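Side-chain contacts in GH62 hydrolase (PDB 4PVA), which probably removes alpha-L-arabinofuranosyl side groups from arabinoxylan, as a family 62 glycoside hydrolase of a thermophilic fungus that degrades lignocellulose: residues F74-T77 against D78-E81; Y107-P110 against H111-W114; N128-I131 against N132-S135; H295-V298 against I299-L302. All coordinates share one frame; numbering follows the deposited sequence.

All four contacts are local and lie on a propeller of five beta sheets. Contact 4 is the core one. It sits about 8 Å from the chain centre, on the short strand 296-298, and pairs buried opposite charges directly, with a water beside them. Contacts 1, 2 and 3 lie about 19 to 20 Å out and are only partly buried. Contact 1 is mainly aromatic packing after strand 68-76. Contact 2 is a hairpin with ring pairs and a salt bridge. Contact 3 is a turn held by amides and carboxylates. Contacts 2 and 3 share one sheet and touch, Trp114 lying against Ile131. Contact 1 reaches contact 4 through Phe79 and Ile299.

Contact 1 (F74-T77 against D78-E81); sequences FNFT and DFAE
Phe76 and Phe79 meet ring to ring just where strand 68-76 gives way to a loop. This is the apolar part of the contact. Phe76 CE1 lies 3.6 Å from Phe79 CD1, and Phe76 CZ also lies near CD1 and CE1 of Phe79. The planes are 57° apart and the centroids are 5.6 Å apart, so the pair is oblique. Phe79 leaves its backbone pointing away, and its ring then swings back to Phe76. Phe76 CG stands between its own backbone N and carbonyl carbon (chi1 58°). From there the ring lies against the following backbone, with CD1 of Phe76 3.6 Å from Asp78 O. Tyr57 of the adjoining strand packs against both rings, and Phe79 also touches Ile299 and Leu339.

The polar part lies within 78-81. Asp78 OD1 accepts from Ala80 N at 2.9 Å, a bent bond of 139° that meets the anti side of the carboxylate. Glu81 N binds Asp78 O at 2.8 Å. Together these bonds fold the chain around Phe79 and help fix where its ring departs. The arrangement is an Asx turn at the end of a strand, here in one blade of a beta-propeller.

Contact 2 (Y107-P110 against H111-W114); sequences YFEP and HKLW
Glu109 O is gripped twice by Lys112. The backbone N and the side-chain NZ of Lys112 both lie 3.1 Å from it and arrive from opposite faces of the carbonyl plane. Lys112 NZ also forms a salt bridge to Glu109 OE2 at 2.9 Å, coming from above the carboxylate plane. The lysine chain is bent at chi2 (-70°) and chi4 (-64°), and this curls its ammonium back over the turn.

Phe108 carries the backbone pairing. Its N binds Leu113 O at 2.9 Å, and its O accepts from His111 N. Opposite Phe108 the second strand has two residues, Lys112 and Leu113, a G1 beta bulge. The Phe108 ring points its edge at the face of His111, with CE2 over the centre of the imidazole. His111 ND1 is hydrogen-bonded to Tyr115 OH.

On the other side of the hairpin, Tyr107 turns its edge to the face of Trp114. Tyr107 CD1 is 3.6 Å from Trp114 CE2, and Tyr107 CB sits 3.8 Å above the centroid of the indole six-membered ring in a CH-pi contact. Tyr107 OH donates to water 1, which in turn donates to Lys112 O.

The chemistry thus divides: ring pairs pack on both faces of the hairpin, while at its tip the lysine charge is probably balanced by Glu109.

Contact 3 (N128-I131 against N132-S135); sequences NPDI and NDPS
Asn132 binds one oxygen of Asp130 with two donors. Its backbone N reaches Asp130 OD1 at 3.0 Å from above the carboxylate plane. Its amide ND2 reaches the same atom at 3.2 Å on the syn lone pair, and the amide and carboxylate planes stand 83° apart. Asn132 CG lies anti to its own carbonyl carbon (chi1 -67°), which keeps the amide beside the backbone N so that both can share OD1. Next to it, Ile131 is buried against Trp114, His58 and Phe60.

Asp133 follows. Its N donates to Asp130 O at 2.9 Å and closes a type I beta turn. Its O takes Asn128 ND2 at 2.8 Å, a bond of 160° in the plane of the amide. Its carboxylate comes unusually close to that of Asp130, with the two OD2 atoms 2.9 Å apart. Two negative charges so near would repel, so one of them may carry a proton. Water 2 donates to Asn128 OD1 at 2.8 Å and only weakly to Asp133 OD2. Asn128 OD1 also accepts from Asp130 N. An alanine in place of Asp130 would remove the shared acceptor and is likely to set the Asn132 amide free to turn.

Pro134 comes last. Its CA lies 4.4 Å from Asn128 ND2, and its side chain rests on Tyr88. The whole is an Asx turn at Asn128 running into a type I turn, in the loop that leads from strand 123-128 to the outermost strand 141-142 of one propeller blade.

Contact 4 (H295-V298 against I299-L302); sequences HGEV and IRTL. With PO4 (phosphate ion), chain F.
Arg300 NH2 makes a salt bridge to Glu297 OE1 at 3.1 Å. The bond is nearly straight, 161°. The oxygen lies in the guanidinium plane, and the donor meets it almost end-on to its C-O bond. Water 3 sits beside this bridge and also near the guanidinium plane. It donates to Glu297 OE1 at 2.6 Å and to Val298 O at 2.6 Å, and accepts from Arg300 NE at 2.8 Å. The arginine chain bends at chi3 (-78°), which carries the guanidinium back toward Glu297. The glutamate runs extended beyond CG to meet it.

In the second shell, Thr49 OG1 is hydrogen-bonded to Glu297 OE1, so that this one buried oxygen has three polar partners. Arg300 NH2 also donates to Val105 O. Backbone bonds to Ala50 and Leu52 fix the arginine main chain on strand 44-53. A leucine in place of Arg300 would probably leave the buried Glu297 carboxylate without its countercharge and take a partner from water 3.

Farther out, at the corner of the chain before Gly296, His295 ND1 donates to O4 of the phosphate at 2.8 Å. The bond is straight, 174°, and lies in the ring plane. Lys46, Arg251, Gln320 and Tyr330 also bind this ion, which probably came from the crystallisation liquor. Through Thr49 and Val105 the buried ion pair links the edge strand 296-298, near the centre of the five-bladed propeller, and the residues after it to strands 44-53 and 101-108 of other blades, and His295 lines the site that holds the phosphate.

Contact 1 (F74-T77 against D78-E81)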
loop_
_atom_site.group_PDB
_atom_site.type_symbol
_atom_site.label_atom_id
_atom_site.label_comp_id
_atom_site.label_asym_id
_atom_site.label_seq_id
_atom_site.Cartn_x
_atom_site.Cartn_y
_atom_site.Cartn_z
ATOM N N PHE A 74 0.364 4.633 -14.744
ATOM C CA PHE A 74 1.323 5.354 -15.553
ATOM C C PHE A 74 2.717 4.763 -15.356
ATOM O O PHE A 74 2.982 4.070 -14.376
ATOM C CB PHE A 74 1.281 6.854 -15.254
ATOM C CG PHE A 74 1.534 7.230 -13.821
ATOM C CD1 PHE A 74 0.532 7.119 -12.858
ATOM C CD2 PHE A 74 2.763 7.722 -13.431
ATOM C CE1 PHE A 74 0.774 7.504 -11.552
ATOM C CE2 PHE A 74 3.004 8.090 -12.108
ATOM C CZ PHE A 74 2.001 7.980 -11.175
ATOM N N ASN A 75 3.627 5.080 -16.285
ATOM C CA ASN A 75 4.990 4.646 -16.174
ATOM C C ASN A 75 5.934 5.776 -16.553
ATOM O O ASN A 75 5.515 6.766 -17.161
ATOM C CB ASN A 75 5.256 3.358 -16.966
ATOM C CG ASN A 75 5.027 3.526 -18.462
ATOM O OD1 ASN A 75 5.663 4.362 -19.117
ATOM N ND2 ASN A 75 4.150 2.736 -19.009
ATOM N N PHE A 76 7.180 5.624 -16.144
ATOM C CA PHE A 76 8.217 6.623 -16.399
ATOM C C PHE A 76 9.558 5.967 -16.129
ATOM O O PHE A 76 9.636 4.906 -15.507
ATOM C CB PHE A 76 7.999 7.875 -15.524
ATOM C CG PHE A 76 7.981 7.592 -14.024
ATOM C CD1 PHE A 76 9.159 7.560 -13.290
ATOM C CD2 PHE A 76 6.791 7.356 -13.354
ATOM C CE1 PHE A 76 9.155 7.295 -11.924
ATOM C CE2 PHE A 76 6.801 7.103 -11.982
ATOM C CZ PHE A 76 7.972 7.061 -11.286
ATOM N N THR A 77 10.634 6.616 -16.558
ATOM C CA THR A 77 11.975 6.167 -16.264
ATOM C C THR A 77 12.750 7.089 -15.337
ATOM O O THR A 77 13.756 6.672 -14.805
ATOM C CB THR A 77 12.807 6.007 -17.564
ATOM O OG1 THR A 77 12.874 7.257 -18.273
ATOM C CG2 THR A 77 12.174 4.977 -18.453
ATOM N N ASP A 78 12.257 8.283 -15.142
ATOM C CA ASP A 78 12.958 9.320 -14.393
ATOM C C ASP A 78 11.976 10.029 -13.469
ATOM O O ASP A 78 11.038 10.610 -13.909
ATOM C CB ASP A 78 13.549 10.287 -15.442
ATOM C CG ASP A 78 14.315 11.449 -14.871
ATOM O OD1 ASP A 78 14.116 11.893 -13.756
ATOM O OD2 ASP A 78 15.127 11.945 -15.676
ATOM N N PHE A 79 12.244 9.982 -12.154
ATOM C CA PHE A 79 11.337 10.565 -11.191
ATOM C C PHE A 79 10.995 12.007 -11.496
ATOM O O PHE A 79 9.867 12.435 -11.277
ATOM C CB PHE A 79 11.865 10.495 -9.777
ATOM C CG PHE A 79 11.871 9.115 -9.195
ATOM C CD1 PHE A 79 10.679 8.483 -8.891
ATOM C CD2 PHE A 79 13.056 8.463 -8.948
ATOM C CE1 PHE A 79 10.698 7.202 -8.380
ATOM C CE2 PHE A 79 13.074 7.195 -8.395
ATOM C CZ PHE A 79 11.884 6.556 -8.135
ATOM N N ALA A 80 11.970 12.764 -11.994
ATOM C CA ALA A 80 11.739 14.172 -12.298
ATOM C C ALA A 80 10.827 14.420 -13.474
ATOM O O ALA A 80 10.324 15.540 -13.655
ATOM C CB ALA A 80 13.064 14.870 -12.533
ATOM N N GLU A 81 10.596 13.379 -14.274
ATOM C CA GLU A 81 9.690 13.404 -15.425
ATOM C C GLU A 81 8.377 12.670 -15.183
ATOM O O GLU A 81 7.520 12.628 -16.050
ATOM C CB GLU A 81 10.381 12.821 -16.681
ATOM C CG GLU A 81 11.631 13.578 -17.100
ATOM C CD GLU A 81 11.367 15.056 -17.346
ATOM O OE1 GLU A 81 10.271 15.396 -17.852
ATOM O OE2 GLU A 81 12.252 15.882 -17.013
#

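Contact 2 (Y107-P110 against H111-W114)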
loop_
_atom_site.group_PDB
_atom_site.type_symbol
_atom_site.label_atom_id
_atom_site.label_comp_id
_atom_site.label_asym_id
_atom_site.label_seq_id
_atom_site.Cartn_x
_atom_site.Cartn_y
_atom_site.Cartn_z
ATOM N N TYR A 107 3.171 -9.632 -9.111
ATOM C CA TYR A 107 3.112 -10.716 -10.102
ATOM C C TYR A 107 2.945 -12.033 -9.392
ATOM O O TYR A 107 3.775 -12.439 -8.584
ATOM C CB TYR A 107 4.398 -10.720 -10.907
ATOM C CG TYR A 107 4.370 -11.628 -12.129
ATOM C CD1 TYR A 107 3.561 -11.352 -13.215
ATOM C CD2 TYR A 107 5.169 -12.750 -12.170
ATOM C CE1 TYR A 107 3.566 -12.187 -14.334
ATOM C CE2 TYR A 107 5.154 -13.578 -13.270
ATOM C CZ TYR A 107 4.378 -13.279 -14.308
ATOM O OH TYR A 107 4.379 -14.094 -15.445
ATOM N N PHE A 108 1.824 -12.702 -9.667
ATOM C CA PHE A 108 1.530 -13.965 -9.056
ATOM C C PHE A 108 2.132 -15.005 -10.013
ATOM O O PHE A 108 1.472 -15.461 -10.968
ATOM C CB PHE A 108 0.019 -14.203 -8.825
ATOM C CG PHE A 108 -0.247 -15.379 -7.943
ATOM C CD1 PHE A 108 -0.099 -15.291 -6.584
ATOM C CD2 PHE A 108 -0.675 -16.592 -8.487
ATOM C CE1 PHE A 108 -0.307 -16.381 -5.765
ATOM C CE2 PHE A 108 -0.871 -17.684 -7.673
ATOM C CZ PHE A 108 -0.711 -17.589 -6.319
ATOM N N GLU A 109 3.360 -15.415 -9.731
ATOM C CA GLU A 109 4.158 -16.190 -10.690
ATOM C C GLU A 109 3.485 -17.507 -11.081
ATOM O O GLU A 109 3.504 -17.863 -12.271
ATOM C CB GLU A 109 5.588 -16.380 -10.166
ATOM C CG GLU A 109 6.518 -17.154 -11.107
ATOM C CD GLU A 109 6.271 -18.652 -11.061
ATOM O OE1 GLU A 109 5.848 -19.187 -10.012
ATOM O OE2 GLU A 109 6.487 -19.314 -12.098
ATOM N N PRO A 110 2.872 -18.234 -10.126
ATOM C CA PRO A 110 2.230 -19.486 -10.571
ATOM C C PRO A 110 1.132 -19.309 -11.630
ATOM O O PRO A 110 0.850 -20.297 -12.365
ATOM C CB PRO A 110 1.670 -20.067 -9.268
ATOM C CG PRO A 110 2.535 -19.492 -8.191
ATOM C CD PRO A 110 2.897 -18.113 -8.660
ATOM N N HIS A 111 0.475 -18.156 -11.757
ATOM C CA HIS A 111 -0.528 -17.913 -12.800
ATOM C C HIS A 111 -0.029 -17.119 -13.997
ATOM O O HIS A 111 -0.787 -16.838 -14.914
ATOM C CB HIS A 111 -1.769 -17.181 -12.266
ATOM C CG HIS A 111 -2.512 -17.929 -11.211
ATOM N ND1 HIS A 111 -3.475 -17.335 -10.427
ATOM C CD2 HIS A 111 -2.377 -19.192 -10.752
ATOM C CE1 HIS A 111 -3.931 -18.216 -9.557
ATOM N NE2 HIS A 111 -3.277 -19.349 -9.725
ATOM N N LYS A 112 1.222 -16.685 -13.936
ATOM C CA LYS A 112 1.762 -15.780 -14.936
ATOM C C LYS A 112 0.829 -14.595 -15.161
ATOM O O LYS A 112 0.634 -14.113 -16.259
ATOM C CB LYS A 112 2.027 -16.568 -16.239
ATOM C CG LYS A 112 2.893 -17.797 -16.019
ATOM C CD LYS A 112 4.306 -17.448 -15.683
ATOM C CE LYS A 112 5.201 -18.680 -15.554
ATOM N NZ LYS A 112 4.815 -19.590 -14.433
ATOM N N LEU A 113 0.311 -14.055 -14.047
ATOM C CA LEU A 113 -0.583 -12.903 -14.087
ATOM C C LEU A 113 -0.176 -11.880 -13.047
ATOM O O LEU A 113 0.118 -12.250 -11.912
ATOM C CB LEU A 113 -2.015 -13.300 -13.773
ATOM C CG LEU A 113 -2.762 -14.099 -14.837
ATOM C CD1 LEU A 113 -4.115 -14.511 -14.280
ATOM C CD2 LEU A 113 -2.954 -13.280 -16.092
ATOM N N TRP A 114 -0.223 -10.624 -13.453
ATOM C CA TRP A 114 -0.202 -9.519 -12.478
ATOM C C TRP A 114 -1.566 -9.497 -11.807
ATOM O O TRP A 114 -2.608 -9.636 -12.473
ATOM C CB TRP A 114 0.079 -8.189 -13.151
ATOM C CG TRP A 114 1.460 -8.107 -13.715
ATOM C CD1 TRP A 114 1.877 -8.466 -14.962
ATOM C CD2 TRP A 114 2.637 -7.691 -13.011
ATOM N NE1 TRP A 114 3.231 -8.279 -15.080
ATOM C CE2 TRP A 114 3.726 -7.802 -13.892
ATOM C CE3 TRP A 114 2.863 -7.203 -11.722
ATOM C CZ2 TRP A 114 5.025 -7.447 -13.520
ATOM C CZ3 TRP A 114 4.148 -6.861 -11.354
ATOM C CH2 TRP A 114 5.212 -7.002 -12.240
HETATM O O HOH W 1 2.692 -12.750 -17.918
#

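Contact 3 (N128-I131 against N132-S135)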
loop_
_atom_site.group_PDB
_atom_site.type_symbol
_atom_site.label_atom_id
_atom_site.label_comp_id
_atom_site.label_asym_id
_atom_site.label_seq_id
_atom_site.Cartn_x
_atom_site.Cartn_y
_atom_site.Cartn_z
ATOM N N ASN A 128 -4.034 -9.192 -15.110
ATOM C CA ASN A 128 -3.526 -8.775 -16.413
ATOM C C ASN A 128 -2.244 -9.528 -16.648
ATOM O O ASN A 128 -1.339 -9.457 -15.823
ATOM C CB ASN A 128 -3.246 -7.267 -16.391
ATOM C CG ASN A 128 -3.004 -6.686 -17.760
ATOM O OD1 ASN A 128 -2.601 -7.383 -18.700
ATOM N ND2 ASN A 128 -3.254 -5.408 -17.889
ATOM N N PRO A 129 -2.098 -10.189 -17.806
ATOM C CA PRO A 129 -0.825 -10.852 -18.075
ATOM C C PRO A 129 0.346 -9.917 -18.381
ATOM O O PRO A 129 1.480 -10.358 -18.299
ATOM C CB PRO A 129 -1.137 -11.667 -19.339
ATOM C CG PRO A 129 -2.205 -10.893 -20.003
ATOM C CD PRO A 129 -3.090 -10.484 -18.861
ATOM N N ASP A 130 0.071 -8.659 -18.705
ATOM C CA ASP A 130 1.093 -7.732 -19.168
ATOM C C ASP A 130 0.896 -6.362 -18.546
ATOM O O ASP A 130 0.006 -5.599 -18.931
ATOM C CB ASP A 130 1.069 -7.618 -20.706
ATOM C CG ASP A 130 2.241 -6.840 -21.253
ATOM O OD1 ASP A 130 3.040 -6.215 -20.499
ATOM O OD2 ASP A 130 2.396 -6.876 -22.489
ATOM N N ILE A 131 1.801 -6.018 -17.626
ATOM C CA ILE A 131 1.698 -4.757 -16.900
ATOM C C ILE A 131 1.775 -3.553 -17.823
ATOM O O ILE A 131 1.278 -2.496 -17.505
ATOM C CB ILE A 131 2.762 -4.680 -15.796
ATOM C CG1 ILE A 131 2.418 -3.608 -14.754
ATOM C CG2 ILE A 131 4.149 -4.479 -16.368
ATOM C CD1 ILE A 131 3.326 -3.671 -13.528
ATOM N N ASN A 132 2.355 -3.728 -19.003
ATOM C CA ASN A 132 2.462 -2.641 -19.955
ATOM C C ASN A 132 1.173 -2.367 -20.743
ATOM O O ASN A 132 1.130 -1.409 -21.531
ATOM C CB ASN A 132 3.574 -2.960 -20.962
ATOM C CG ASN A 132 4.936 -2.966 -20.320
ATOM O OD1 ASN A 132 5.474 -1.908 -20.010
ATOM N ND2 ASN A 132 5.507 -4.151 -20.137
ATOM N N ASP A 133 0.152 -3.210 -20.569
ATOM C CA ASP A 133 -1.101 -3.110 -21.311
ATOM C C ASP A 133 -2.270 -2.771 -20.385
ATOM O O ASP A 133 -3.072 -3.636 -20.044
ATOM C CB ASP A 133 -1.407 -4.442 -22.004
ATOM C CG ASP A 133 -0.291 -4.906 -22.934
ATOM O OD1 ASP A 133 0.546 -4.071 -23.370
ATOM O OD2 ASP A 133 -0.269 -6.129 -23.230
ATOM N N PRO A 134 -2.382 -1.508 -19.968
ATOM C CA PRO A 134 -3.361 -1.149 -18.940
ATOM C C PRO A 134 -4.817 -1.308 -19.357
ATOM O O PRO A 134 -5.693 -1.391 -18.525
ATOM C CB PRO A 134 -3.028 0.314 -18.632
ATOM C CG PRO A 134 -2.316 0.807 -19.853
ATOM C CD PRO A 134 -1.510 -0.365 -20.301
ATOM N N SER A 135 -5.101 -1.366 -20.657
ATOM C CA SER A 135 -6.468 -1.488 -21.139
ATOM C C SER A 135 -7.038 -2.875 -20.863
ATOM O O SER A 135 -8.234 -3.066 -21.026
ATOM C CB SER A 135 -6.534 -1.177 -22.660
ATOM O OG SER A 135 -5.915 -2.233 -23.375
HETATM O O HOH W 2 -2.696 -7.760 -21.520
#

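Contact 4 (H295-V298 against I299-L302)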
loop_
_atom_site.group_PDB
_atom_site.type_symbol
_atom_site.label_atom_id
_atom_site.label_comp_id
_atom_site.label_asym_id
_atom_site.label_seq_id
_atom_site.Cartn_x
_atom_site.Cartn_y
_atom_site.Cartn_z
ATOM N N HIS A 295 0.096 6.627 3.333
ATOM C CA HIS A 295 -0.392 5.628 2.403
ATOM C C HIS A 295 0.597 5.285 1.325
ATOM O O HIS A 295 0.251 5.187 0.150
ATOM C CB HIS A 295 -1.745 6.042 1.789
ATOM C CG HIS A 295 -2.656 4.883 1.513
ATOM N ND1 HIS A 295 -4.029 5.009 1.465
ATOM C CD2 HIS A 295 -2.393 3.583 1.276
ATOM C CE1 HIS A 295 -4.564 3.821 1.216
ATOM N NE2 HIS A 295 -3.592 2.940 1.114
ATOM N N GLY A 296 1.812 4.966 1.707
ATOM C CA GLY A 296 2.893 4.740 0.765
ATOM C C GLY A 296 3.204 3.268 0.552
ATOM O O GLY A 296 2.704 2.371 1.255
ATOM N N GLU A 297 4.064 3.007 -0.423
ATOM C CA GLU A 297 4.544 1.677 -0.711
ATOM C C GLU A 297 5.974 1.737 -1.161
ATOM O O GLU A 297 6.405 2.664 -1.893
ATOM C CB GLU A 297 3.728 1.002 -1.829
ATOM C CG GLU A 297 2.645 0.058 -1.336
ATOM C CD GLU A 297 2.117 -0.852 -2.443
ATOM O OE1 GLU A 297 2.962 -1.394 -3.202
ATOM O OE2 GLU A 297 0.895 -1.075 -2.517
ATOM N N VAL A 298 6.735 0.722 -0.819
ATOM C CA VAL A 298 8.087 0.529 -1.348
ATOM C C VAL A 298 8.032 0.184 -2.833
ATOM O O VAL A 298 7.232 -0.682 -3.262
ATOM C CB VAL A 298 8.801 -0.612 -0.571
ATOM C CG1 VAL A 298 10.174 -0.900 -1.160
ATOM C CG2 VAL A 298 8.891 -0.267 0.898
ATOM N N ILE A 299 8.876 0.795 -3.626
ATOM C CA ILE A 299 9.009 0.437 -5.035
ATOM C C ILE A 299 9.761 -0.873 -5.118
ATOM O O ILE A 299 10.921 -0.971 -4.708
ATOM C CB ILE A 299 9.743 1.522 -5.831
ATOM C CG1 ILE A 299 9.064 2.883 -5.691
ATOM C CG2 ILE A 299 9.787 1.128 -7.312
ATOM C CD1 ILE A 299 9.794 4.005 -6.397
ATOM N N ARG A 300 9.117 -1.897 -5.649
ATOM C CA ARG A 300 9.694 -3.234 -5.635
ATOM C C ARG A 300 10.343 -3.609 -6.983
ATOM O O ARG A 300 9.766 -3.416 -8.045
ATOM C CB ARG A 300 8.622 -4.246 -5.248
ATOM C CG ARG A 300 8.339 -4.243 -3.766
ATOM C CD ARG A 300 7.088 -5.038 -3.433
ATOM N NE ARG A 300 5.858 -4.295 -3.728
ATOM C CZ ARG A 300 4.975 -4.569 -4.697
ATOM N NH1 ARG A 300 5.077 -5.673 -5.446
ATOM N NH2 ARG A 300 3.943 -3.771 -4.846
ATOM N N THR A 301 11.534 -4.208 -6.915
ATOM C CA THR A 301 12.174 -4.875 -8.055
ATOM C C THR A 301 11.980 -6.370 -8.042
ATOM O O THR A 301 12.106 -7.002 -9.104
ATOM C CB THR A 301 13.696 -4.588 -8.081
ATOM O OG1 THR A 301 14.249 -4.950 -6.814
ATOM C CG2 THR A 301 13.925 -3.130 -8.355
ATOM N N LEU A 302 11.715 -6.952 -6.889
ATOM C CA LEU A 302 11.381 -8.368 -6.750
ATOM C C LEU A 302 9.869 -8.354 -6.725
ATOM O O LEU A 302 9.249 -8.104 -5.685
ATOM C CB LEU A 302 12.017 -8.945 -5.479
ATOM C CG LEU A 302 13.539 -8.775 -5.415
ATOM C CD1 LEU A 302 14.033 -9.233 -4.069
ATOM C CD2 LEU A 302 14.233 -9.562 -6.517
HETATM P P PO4 F . -6.265 7.826 2.905
HETATM O O1 PO4 F . -5.200 8.253 3.942
HETATM O O2 PO4 F . -7.177 6.768 3.564
HETATM O O3 PO4 F . -7.116 9.045 2.628
HETATM O O4 PO4 F . -5.600 7.303 1.722
HETATM O O HOH W 3 5.274 -2.069 -2.150
#